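Long-range contacts in glycoside Hydrolase (Bacteroides uniformis, PDB 5TA0), which probably hydrolyses agarose-type galactans as a GH86-family glycoside hydrolase, and is seen here as an engineered variant holding neoagarooctaose: residues 25-35 with 423-434; 438-446 with 513-521. One frame throughout, in Å; residues are numbered along the deposited sequence. Where two conformers were deposited one is given.

Contact 1: residues 25-35 with 423-434; sequences THVQLNLNVKH and TRVETNCDNPDI. With SO4 (sulfate ion), chain D.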
loop_
_atom_site.group_PDB
_atom_site.type_symbol
_atom_site.label_atom_id
_atom_site.label_comp_id
_atom_site.label_asym_id
_atom_site.label_seq_id
_atom_site.Cartn_x
_atom_site.Cartn_y
_atom_site.Cartn_z
ATOM N N THR A 25 13.562 18.980 15.692
ATOM C CA THR A 25 12.973 19.020 14.374
ATOM C C THR A 25 11.791 20.003 14.412
ATOM O O THR A 25 10.958 19.938 15.316
ATOM C CB THR A 25 12.528 17.598 13.977
ATOM O OG1 THR A 25 13.702 16.810 13.727
ATOM C CG2 THR A 25 11.668 17.617 12.753
ATOM N N HIS A 26 11.733 20.897 13.431
ATOM C CA HIS A 26 10.631 21.847 13.311
ATOM C C HIS A 26 9.560 21.320 12.375
ATOM O O HIS A 26 9.835 20.958 11.240
ATOM C CB HIS A 26 11.153 23.202 12.858
ATOM C CG HIS A 26 12.291 23.692 13.694
ATOM N ND1 HIS A 26 13.600 23.637 13.268
ATOM C CD2 HIS A 26 12.322 24.187 14.952
ATOM C CE1 HIS A 26 14.387 24.109 14.219
ATOM N NE2 HIS A 26 13.637 24.438 15.255
ATOM N N VAL A 27 8.338 21.315 12.886
ATOM C CA VAL A 27 7.204 20.711 12.225
ATOM C C VAL A 27 6.128 21.800 12.121
ATOM O O VAL A 27 5.678 22.317 13.143
ATOM C CB VAL A 27 6.736 19.499 13.058
ATOM C CG1 VAL A 27 5.456 18.921 12.546
ATOM C CG2 VAL A 27 7.803 18.420 13.080
ATOM N N GLN A 28 5.750 22.154 10.894
ATOM C CA GLN A 28 4.858 23.291 10.612
ATOM C C GLN A 28 3.554 22.810 9.981
ATOM O O GLN A 28 3.574 21.983 9.054
ATOM C CB GLN A 28 5.587 24.225 9.641
ATOM C CG GLN A 28 4.895 25.524 9.282
ATOM C CD GLN A 28 5.790 26.445 8.452
ATOM O OE1 GLN A 28 5.704 26.470 7.223
ATOM N NE2 GLN A 28 6.687 27.171 9.123
ATOM N N LEU A 29 2.432 23.331 10.474
ATOM C CA LEU A 29 1.096 23.067 9.955
ATOM C C LEU A 29 0.555 24.392 9.431
ATOM O O LEU A 29 0.338 25.323 10.224
ATOM C CB LEU A 29 0.203 22.558 11.082
ATOM C CG LEU A 29 -1.316 22.461 10.904
ATOM C CD1 LEU A 29 -1.681 21.662 9.681
ATOM C CD2 LEU A 29 -1.971 21.840 12.119
ATOM N N ASN A 30 0.359 24.503 8.122
ATOM C CA ASN A 30 -0.238 25.695 7.527
ATOM C C ASN A 30 -1.696 25.388 7.204
ATOM O O ASN A 30 -2.036 25.015 6.070
ATOM C CB ASN A 30 0.561 26.148 6.302
ATOM C CG ASN A 30 1.972 26.585 6.658
ATOM O OD1 ASN A 30 2.166 27.336 7.605
ATOM N ND2 ASN A 30 2.958 26.076 5.948
ATOM N N LEU A 31 -2.569 25.528 8.209
ATOM C CA LEU A 31 -3.923 24.961 8.125
ATOM C C LEU A 31 -4.898 25.755 7.240
ATOM O O LEU A 31 -6.006 25.305 7.028
ATOM C CB LEU A 31 -4.516 24.627 9.510
ATOM C CG LEU A 31 -4.397 25.682 10.622
ATOM C CD1 LEU A 31 -5.016 27.018 10.205
ATOM C CD2 LEU A 31 -5.019 25.235 11.933
ATOM N N ASN A 32 -4.462 26.893 6.703
ATOM C CA ASN A 32 -5.240 27.644 5.705
ATOM C C ASN A 32 -4.844 27.360 4.256
ATOM O O ASN A 32 -5.445 27.922 3.349
ATOM C CB ASN A 32 -5.106 29.146 5.969
ATOM C CG ASN A 32 -3.702 29.649 5.717
ATOM O OD1 ASN A 32 -2.724 29.089 6.235
ATOM N ND2 ASN A 32 -3.578 30.713 4.935
ATOM N N VAL A 33 -3.870 26.471 4.053
ATOM C CA VAL A 33 -3.311 26.181 2.720
ATOM C C VAL A 33 -3.695 24.773 2.295
ATOM O O VAL A 33 -3.130 23.805 2.822
ATOM C CB VAL A 33 -1.775 26.353 2.693
ATOM C CG1 VAL A 33 -1.219 26.121 1.290
ATOM C CG2 VAL A 33 -1.393 27.731 3.233
ATOM N N LYS A 34 -4.645 24.664 1.380
ATOM C CA LYS A 34 -5.034 23.367 0.833
ATOM C C LYS A 34 -3.868 22.734 0.092
ATOM O O LYS A 34 -3.158 23.408 -0.640
ATOM C CB LYS A 34 -6.207 23.551 -0.121
ATOM C CG LYS A 34 -6.847 22.255 -0.612
ATOM C CD LYS A 34 -8.188 22.513 -1.282
ATOM C CE LYS A 34 -8.075 23.336 -2.536
ATOM N NZ LYS A 34 -9.445 23.735 -2.986
ATOM N N HIS A 35 -3.661 21.427 0.289
ATOM C CA HIS A 35 -2.679 20.661 -0.508
ATOM C C HIS A 35 -3.450 19.816 -1.516
ATOM O O HIS A 35 -4.050 18.812 -1.154
ATOM C CB HIS A 35 -1.828 19.795 0.418
ATOM C CG HIS A 35 -0.731 19.028 -0.281
ATOM N ND1 HIS A 35 0.320 18.472 0.416
ATOM C CD2 HIS A 35 -0.504 18.736 -1.590
ATOM C CE1 HIS A 35 1.129 17.860 -0.423
ATOM N NE2 HIS A 35 0.654 17.997 -1.646
ATOM N N THR A 423 -10.158 18.057 4.456
ATOM C CA THR A 423 -9.398 18.640 3.349
ATOM C C THR A 423 -7.926 18.682 3.740
ATOM O O THR A 423 -7.568 19.167 4.834
ATOM C CB THR A 423 -9.895 20.071 3.048
ATOM O OG1 THR A 423 -11.263 19.998 2.621
ATOM C CG2 THR A 423 -9.053 20.749 2.017
ATOM N N ARG A 424 -7.062 18.156 2.870
ATOM C CA ARG A 424 -5.642 18.129 3.144
ATOM C C ARG A 424 -5.073 19.537 3.139
ATOM O O ARG A 424 -5.395 20.331 2.239
ATOM C CB ARG A 424 -4.921 17.296 2.094
ATOM C CG ARG A 424 -3.500 16.890 2.454
ATOM C CD ARG A 424 -2.904 16.019 1.364
ATOM N NE ARG A 424 -1.557 15.584 1.678
ATOM C CZ ARG A 424 -0.662 15.203 0.768
ATOM N NH1 ARG A 424 -0.963 15.215 -0.529
ATOM N NH2 ARG A 424 0.560 14.855 1.153
ATOM N N VAL A 425 -4.189 19.814 4.092
ATOM C CA VAL A 425 -3.523 21.100 4.179
ATOM C C VAL A 425 -2.031 20.908 4.274
ATOM O O VAL A 425 -1.533 19.823 4.646
ATOM C CB VAL A 425 -4.074 22.000 5.325
ATOM C CG1 VAL A 425 -5.504 22.388 5.030
ATOM C CG2 VAL A 425 -3.938 21.305 6.688
ATOM N N GLU A 426 -1.299 21.953 3.940
ATOM C CA GLU A 426 0.151 21.874 3.892
ATOM C C GLU A 426 0.817 21.680 5.246
ATOM O O GLU A 426 0.490 22.367 6.215
ATOM C CB GLU A 426 0.728 23.126 3.255
ATOM C CG GLU A 426 2.211 22.964 3.007
ATOM C CD GLU A 426 2.976 24.237 2.849
ATOM O OE1 GLU A 426 2.475 25.341 3.130
ATOM O OE2 GLU A 426 4.141 24.082 2.428
ATOM N N THR A 427 1.789 20.773 5.277
ATOM C CA THR A 427 2.694 20.611 6.409
ATOM C C THR A 427 4.115 20.571 5.884
ATOM O O THR A 427 4.346 20.170 4.754
ATOM C CB THR A 427 2.424 19.326 7.208
ATOM O OG1 THR A 427 2.565 18.180 6.346
ATOM C CG2 THR A 427 1.056 19.360 7.836
ATOM N N ASN A 428 5.073 20.899 6.760
ATOM C CA ASN A 428 6.527 20.873 6.458
ATOM C C ASN A 428 7.273 20.353 7.670
ATOM O O ASN A 428 7.011 20.852 8.760
ATOM C CB ASN A 428 7.054 22.289 6.190
ATOM C CG ASN A 428 6.354 22.974 5.036
ATOM O OD1 ASN A 428 6.445 22.537 3.892
ATOM N ND2 ASN A 428 5.664 24.057 5.331
ATOM N N CYS A 429 8.195 19.382 7.515
ATOM C CA CYS A 429 8.959 18.928 8.663
ATOM C C CYS A 429 10.404 18.811 8.192
ATOM O O CYS A 429 10.675 17.995 7.327
ATOM C CB CYS A 429 8.264 17.671 9.242
ATOM S SG CYS A 429 6.527 18.061 9.687
ATOM N N ASP A 430 11.323 19.629 8.755
ATOM C CA ASP A 430 12.699 19.797 8.253
ATOM C C ASP A 430 13.667 18.648 8.583
ATOM O O ASP A 430 14.874 18.852 8.676
ATOM C CB ASP A 430 13.288 21.169 8.691
ATOM C CG ASP A 430 13.508 21.286 10.198
ATOM O OD1 ASP A 430 14.069 22.321 10.647
ATOM O OD2 ASP A 430 13.110 20.380 10.962
ATOM N N ASN A 431 13.136 17.439 8.699
ATOM C CA ASN A 431 13.907 16.236 8.959
ATOM C C ASN A 431 13.325 15.170 8.045
ATOM O O ASN A 431 12.138 14.860 8.177
ATOM C CB ASN A 431 13.723 15.850 10.426
ATOM C CG ASN A 431 14.470 14.597 10.811
ATOM O OD1 ASN A 431 14.888 13.812 9.950
ATOM N ND2 ASN A 431 14.645 14.404 12.117
ATOM N N PRO A 432 14.120 14.616 7.124
ATOM C CA PRO A 432 13.530 13.628 6.201
ATOM C C PRO A 432 13.074 12.335 6.880
ATOM O O PRO A 432 12.294 11.591 6.283
ATOM C CB PRO A 432 14.628 13.375 5.172
ATOM C CG PRO A 432 15.865 13.874 5.778
ATOM C CD PRO A 432 15.529 14.915 6.787
ATOM N N ASP A 433 13.520 12.072 8.107
ATOM C CA ASP A 433 13.028 10.929 8.886
ATOM C C ASP A 433 11.699 11.180 9.591
ATOM O O ASP A 433 11.167 10.268 10.214
ATOM C CB ASP A 433 14.067 10.477 9.913
ATOM C CG ASP A 433 15.286 9.909 9.269
ATOM O OD1 ASP A 433 15.176 9.116 8.321
ATOM O OD2 ASP A 433 16.393 10.269 9.691
ATOM N N ILE A 434 11.158 12.401 9.501
ATOM C CA ILE A 434 9.862 12.735 10.084
ATOM C C ILE A 434 8.884 13.023 8.957
ATOM O O ILE A 434 9.103 13.951 8.173
ATOM C CB ILE A 434 9.979 13.944 11.039
ATOM C CG1 ILE A 434 10.924 13.592 12.194
ATOM C CG2 ILE A 434 8.606 14.384 11.516
ATOM C CD1 ILE A 434 10.368 12.599 13.184
HETATM S S SO4 D . -8.350 25.702 -6.093
HETATM O O1 SO4 D . -9.500 26.562 -6.395
HETATM O O2 SO4 D . -7.103 26.465 -6.230
HETATM O O3 SO4 D . -8.438 25.314 -4.683
HETATM O O4 SO4 D . -8.430 24.583 -7.010
HETATM O O HOH W 1 -3.743 16.029 -1.777
HETATM O O HOH W 2 1.836 18.939 2.670
#
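With CG anti to the backbone N in both His35 (chi1 -176°) and Arg424 (chi1 -165°), the imidazole and the guanidinium come to lie flat on one another. Arg424 runs extended from CG to NE, and its NH1 sits over the centre of the His35 ring. The ring of His35 and the guanidinium of Arg424 have centres 3.6 Å apart, and their planes differ by 14°. Each group is also held by an acid: Glu527 takes His35 NE2, and Asp437 forms a salt bridge with Arg424 NE. The two acids pin the rotation of both groups and would probably draw positive charge toward the pair. Water 1 joins His35 O to Arg424 NH1. The pair lies where the chain leaves strand 25-30, turns a corner at 31-33 and enters the neighbouring sheet. Strand 423-429 follows that corner. It pairs antiparallel with 25-30 in the nine-stranded sheet of the beta-sandwich, and beyond the corner His35 N still donates to Arg424 O at 2.8 Å. Gln28, Asn30, Glu426 and Asn428 form a polar patch on one face of the sheet. Asn30 ND2 bonds to Gln28 OE1 at 3.1 Å and to Glu426 OE1 at 3.0 Å. Glu426 OE1 is met from above the carboxylate plane. Glu426 OE2 turns to Arg647 in a salt bridge. On the face of Val27 and Leu29, Leu29 CD1 packs on Val425 CG2 at 3.8 Å. Cys429, on this face too, is disulfide-bonded to Cys436. At the far end Asp430 holds His26 twice. Asp430 OD2 accepts from His26 N at 2.9 Å, and Asp430 OD1 from His26 ND1 at 3.0 Å, in the plane of the imidazole. Asn431 ND2 donates to Thr25 OG1 at 3.0 Å, while its OD1 accepts from Asp433 N in an Asx turn.

Contact 2: residues 438-446 with 513-521; sequences AYVDGKNVY and YNFDRKVKI. With GOL (glycerol), chain Y.
Val445 and Tyr513 exchange two backbone hydrogen bonds, N to O each way, as an antiparallel hydrogen-bonded pair in the beta-sandwich domain. The next pair, Asn444 with Asn514, is non-hydrogen-bonded, and here the side chains make the link. Asn514 ND2 donates to Asn444 OD1 at 2.9 Å, from above the carbonyl plane of the acceptor. The amide planes are 37° apart. Without the amide of Asn444, as with an alanine here, Asn514 ND2 would probably lose this acceptor and its amide be freer to turn. Beyond this pair, Phe515 N binds Lys443 O at 2.9 Å. That oxygen also lies at the edge of the Phe515 ring. Val445 has CG1 anti to the backbone N (chi1 -175°), which turns CG2 toward Phe515 CE2 and Val519 CG2, each at 3.8 Å. Val440 meets Ile521 tip to tip, CB to CD1. A type II' turn from Asp441 to Asn444 sets up the hairpin end, with Gly442 at positive phi. Segment 513-521 wraps round this turn. The extended side chain of Lys443 lies along residues 515-518, and its NZ makes a weak bond to Asp516 O. Gly442 O accepts from Val519 N at 3.0 Å, and water 3 bridges Gly442 O and Val519 O.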
loop_
_atom_site.group_PDB
_atom_site.type_symbol
_atom_site.label_atom_id
_atom_site.label_comp_id
_atom_site.label_asym_id
_atom_site.label_seq_id
_atom_site.Cartn_x
_atom_site.Cartn_y
_atom_site.Cartn_z
ATOM N N ALA A 438 -1.739 16.549 7.256
ATOM C CA ALA A 438 -2.819 17.151 8.031
ATOM C C ALA A 438 -4.076 17.309 7.220
ATOM O O ALA A 438 -4.010 17.518 6.001
ATOM C CB ALA A 438 -2.397 18.500 8.579
ATOM N N TYR A 439 -5.213 17.220 7.912
ATOM C CA TYR A 439 -6.551 17.261 7.300
ATOM C C TYR A 439 -7.484 18.086 8.175
ATOM O O TYR A 439 -7.487 17.941 9.408
ATOM C CB TYR A 439 -7.108 15.825 7.051
ATOM C CG TYR A 439 -6.193 15.039 6.132
ATOM C CD1 TYR A 439 -6.392 15.085 4.757
ATOM C CD2 TYR A 439 -5.083 14.371 6.609
ATOM C CE1 TYR A 439 -5.526 14.453 3.874
ATOM C CE2 TYR A 439 -4.203 13.745 5.739
ATOM C CZ TYR A 439 -4.424 13.790 4.375
ATOM O OH TYR A 439 -3.560 13.209 3.476
ATOM N N VAL A 440 -8.273 18.935 7.528
ATOM C CA VAL A 440 -9.187 19.871 8.205
ATOM C C VAL A 440 -10.631 19.470 7.930
ATOM O O VAL A 440 -11.076 19.448 6.778
ATOM C CB VAL A 440 -8.983 21.293 7.663
ATOM C CG1 VAL A 440 -10.033 22.247 8.251
ATOM C CG2 VAL A 440 -7.574 21.807 7.956
ATOM N N ASP A 441 -11.346 19.112 8.982
ATOM C CA ASP A 441 -12.742 18.747 8.914
ATOM C C ASP A 441 -13.554 19.735 9.730
ATOM O O ASP A 441 -13.805 19.512 10.912
ATOM C CB ASP A 441 -12.977 17.343 9.465
ATOM C CG ASP A 441 -14.438 16.906 9.371
ATOM O OD1 ASP A 441 -15.125 17.313 8.424
ATOM O OD2 ASP A 441 -14.869 16.115 10.211
ATOM N N GLY A 442 -13.945 20.821 9.084
ATOM C CA GLY A 442 -14.744 21.864 9.770
ATOM C C GLY A 442 -13.966 22.545 10.877
ATOM O O GLY A 442 -13.008 23.245 10.623
ATOM N N LYS A 443 -14.383 22.274 12.118
ATOM C CA LYS A 443 -13.741 22.808 13.321
ATOM C C LYS A 443 -12.555 21.980 13.798
ATOM O O LYS A 443 -11.808 22.402 14.680
ATOM C CB LYS A 443 -14.777 22.890 14.465
ATOM C CG LYS A 443 -16.039 23.652 14.084
ATOM C CD LYS A 443 -16.983 23.902 15.240
ATOM C CE LYS A 443 -18.210 24.655 14.744
ATOM N NZ LYS A 443 -19.032 25.229 15.846
ATOM N N ASN A 444 -12.406 20.780 13.233
ATOM C CA ASN A 444 -11.372 19.844 13.659
ATOM C C ASN A 444 -10.219 19.770 12.680
ATOM O O ASN A 444 -10.443 19.741 11.465
ATOM C CB ASN A 444 -11.958 18.456 13.819
ATOM C CG ASN A 444 -12.911 18.375 14.980
ATOM O OD1 ASN A 444 -12.538 18.689 16.106
ATOM N ND2 ASN A 444 -14.130 17.964 14.723
ATOM N N VAL A 445 -9.005 19.750 13.210
ATOM C CA VAL A 445 -7.797 19.594 12.396
ATOM C C VAL A 445 -6.994 18.432 12.949
ATOM O O VAL A 445 -6.736 18.388 14.146
ATOM C CB VAL A 445 -6.925 20.858 12.391
ATOM C CG1 VAL A 445 -5.742 20.708 11.434
ATOM C CG2 VAL A 445 -7.767 22.060 12.007
ATOM N N TYR A 446 -6.581 17.520 12.075
ATOM C CA TYR A 446 -5.824 16.313 12.430
ATOM C C TYR A 446 -4.443 16.477 11.856
ATOM O O TYR A 446 -4.280 16.608 10.641
ATOM C CB TYR A 446 -6.510 15.045 11.877
ATOM C CG TYR A 446 -7.914 14.945 12.361
ATOM C CD1 TYR A 446 -8.181 14.461 13.637
ATOM C CD2 TYR A 446 -8.974 15.400 11.583
ATOM C CE1 TYR A 446 -9.467 14.408 14.116
ATOM C CE2 TYR A 446 -10.282 15.348 12.054
ATOM C CZ TYR A 446 -10.508 14.847 13.325
ATOM O OH TYR A 446 -11.780 14.811 13.845
ATOM N N TYR A 513 -6.770 19.141 16.849
ATOM C CA TYR A 513 -7.086 20.518 17.289
ATOM C C TYR A 513 -8.563 20.738 17.080
ATOM O O TYR A 513 -9.077 20.449 16.002
ATOM C CB TYR A 513 -6.308 21.544 16.498
ATOM C CG TYR A 513 -4.800 21.426 16.584
ATOM C CD1 TYR A 513 -4.057 22.158 17.503
ATOM C CD2 TYR A 513 -4.102 20.569 15.750
ATOM C CE1 TYR A 513 -2.679 22.063 17.579
ATOM C CE2 TYR A 513 -2.725 20.454 15.823
ATOM C CZ TYR A 513 -2.009 21.198 16.733
ATOM O OH TYR A 513 -0.650 21.060 16.783
ATOM N N ASN A 514 -9.269 21.243 18.100
ATOM C CA ASN A 514 -10.656 21.619 17.960
ATOM C C ASN A 514 -10.778 23.137 18.122
ATOM O O ASN A 514 -10.280 23.702 19.095
ATOM C CB ASN A 514 -11.516 20.903 18.987
ATOM C CG ASN A 514 -12.982 21.252 18.860
ATOM O OD1 ASN A 514 -13.533 21.930 19.723
ATOM N ND2 ASN A 514 -13.614 20.825 17.785
ATOM N N PHE A 515 -11.412 23.781 17.144
ATOM C CA PHE A 515 -11.585 25.238 17.148
ATOM C C PHE A 515 -13.036 25.628 17.416
ATOM O O PHE A 515 -13.957 24.857 17.202
ATOM C CB PHE A 515 -11.114 25.807 15.804
ATOM C CG PHE A 515 -9.633 25.752 15.626
ATOM C CD1 PHE A 515 -8.821 26.805 16.010
ATOM C CD2 PHE A 515 -9.021 24.617 15.078
ATOM C CE1 PHE A 515 -7.447 26.750 15.837
ATOM C CE2 PHE A 515 -7.650 24.560 14.912
ATOM C CZ PHE A 515 -6.845 25.614 15.291
ATOM N N ASP A 516 -13.211 26.866 17.909
ATOM C CA ASP A 516 -14.529 27.443 18.171
ATOM C C ASP A 516 -15.431 27.415 16.912
ATOM O O ASP A 516 -16.615 27.121 16.974
ATOM C CB ASP A 516 -14.408 28.940 18.571
ATOM C CG ASP A 516 -13.640 29.206 19.873
ATOM O OD1 ASP A 516 -13.978 28.603 20.891
ATOM O OD2 ASP A 516 -12.739 30.103 19.896
ATOM N N ARG A 517 -14.845 27.774 15.783
ATOM C CA ARG A 517 -15.575 27.836 14.510
ATOM C C ARG A 517 -14.792 27.126 13.421
ATOM O O ARG A 517 -13.614 26.789 13.615
ATOM C CB ARG A 517 -15.831 29.286 14.132
ATOM C CG ARG A 517 -16.802 29.991 15.087
ATOM C CD ARG A 517 -17.185 31.361 14.585
ATOM N NE ARG A 517 -18.072 31.288 13.430
ATOM C CZ ARG A 517 -18.289 32.285 12.566
ATOM N NH1 ARG A 517 -17.668 33.449 12.677
ATOM N NH2 ARG A 517 -19.117 32.089 11.545
ATOM N N LYS A 518 -15.432 26.928 12.276
ATOM C CA LYS A 518 -14.776 26.199 11.180
ATOM C C LYS A 518 -13.511 26.920 10.719
ATOM O O LYS A 518 -13.457 28.134 10.632
ATOM C CB LYS A 518 -15.738 25.995 10.020
ATOM C CG LYS A 518 -16.878 25.040 10.345
ATOM C CD LYS A 518 -17.670 24.652 9.103
ATOM C CE LYS A 518 -18.575 23.460 9.370
ATOM N NZ LYS A 518 -19.262 23.015 8.122
ATOM N N VAL A 519 -12.465 26.141 10.433
ATOM C CA VAL A 519 -11.200 26.667 9.963
ATOM C C VAL A 519 -11.348 27.147 8.519
ATOM O O VAL A 519 -11.875 26.420 7.694
ATOM C CB VAL A 519 -10.102 25.567 10.059
ATOM C CG1 VAL A 519 -8.818 25.980 9.354
ATOM C CG2 VAL A 519 -9.860 25.245 11.523
ATOM N N LYS A 520 -10.829 28.336 8.232
ATOM C CA LYS A 520 -10.913 28.942 6.907
ATOM C C LYS A 520 -9.702 28.537 6.074
ATOM O O LYS A 520 -8.568 28.810 6.453
ATOM C CB LYS A 520 -10.984 30.473 7.019
ATOM N N ILE A 521 -9.964 27.902 4.937
ATOM C CA ILE A 521 -8.911 27.494 4.013
ATOM C C ILE A 521 -8.998 28.457 2.844
ATOM O O ILE A 521 -9.993 28.423 2.129
ATOM C CB ILE A 521 -9.076 26.021 3.567
ATOM C CG1 ILE A 521 -9.023 25.093 4.806
ATOM C CG2 ILE A 521 -7.996 25.650 2.550
ATOM C CD1 ILE A 521 -9.214 23.614 4.509
HETATM C C1 GOL Y . -19.465 27.405 11.979
HETATM O O1 GOL Y . -18.345 28.169 11.543
HETATM C C2 GOL Y . -20.246 28.153 13.055
HETATM O O2 GOL Y . -20.996 27.235 13.858
HETATM C C3 GOL Y . -21.244 29.096 12.411
HETATM O O3 GOL Y . -21.921 29.829 13.440
HETATM O O HOH W 3 -13.186 23.978 7.782
#

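How the contacts relate
From the N terminus, strand 25-30 pairs on one side with strand 423-429, far along the chain, in contact 1. Contact 1 therefore closes a loop of 387 residues, which contains the parallel strands and helices of the (alpha/beta) barrel. Contact 2 follows in series: it opens after contact 1 has closed and spans 66 residues with strands but no helix. The loops neither nest nor cross. Strands 423-429 and 434-441 follow each other and are neighbours in one sheet, so the contacts meet directly. Thr423 O and Val440 N, 2.8 Å apart, probably form a hydrogen bond, and Leu29 CD1 packs on Ala438 CB. Together they join the N-terminal strand to strand 508-514 across the sandwich sheet.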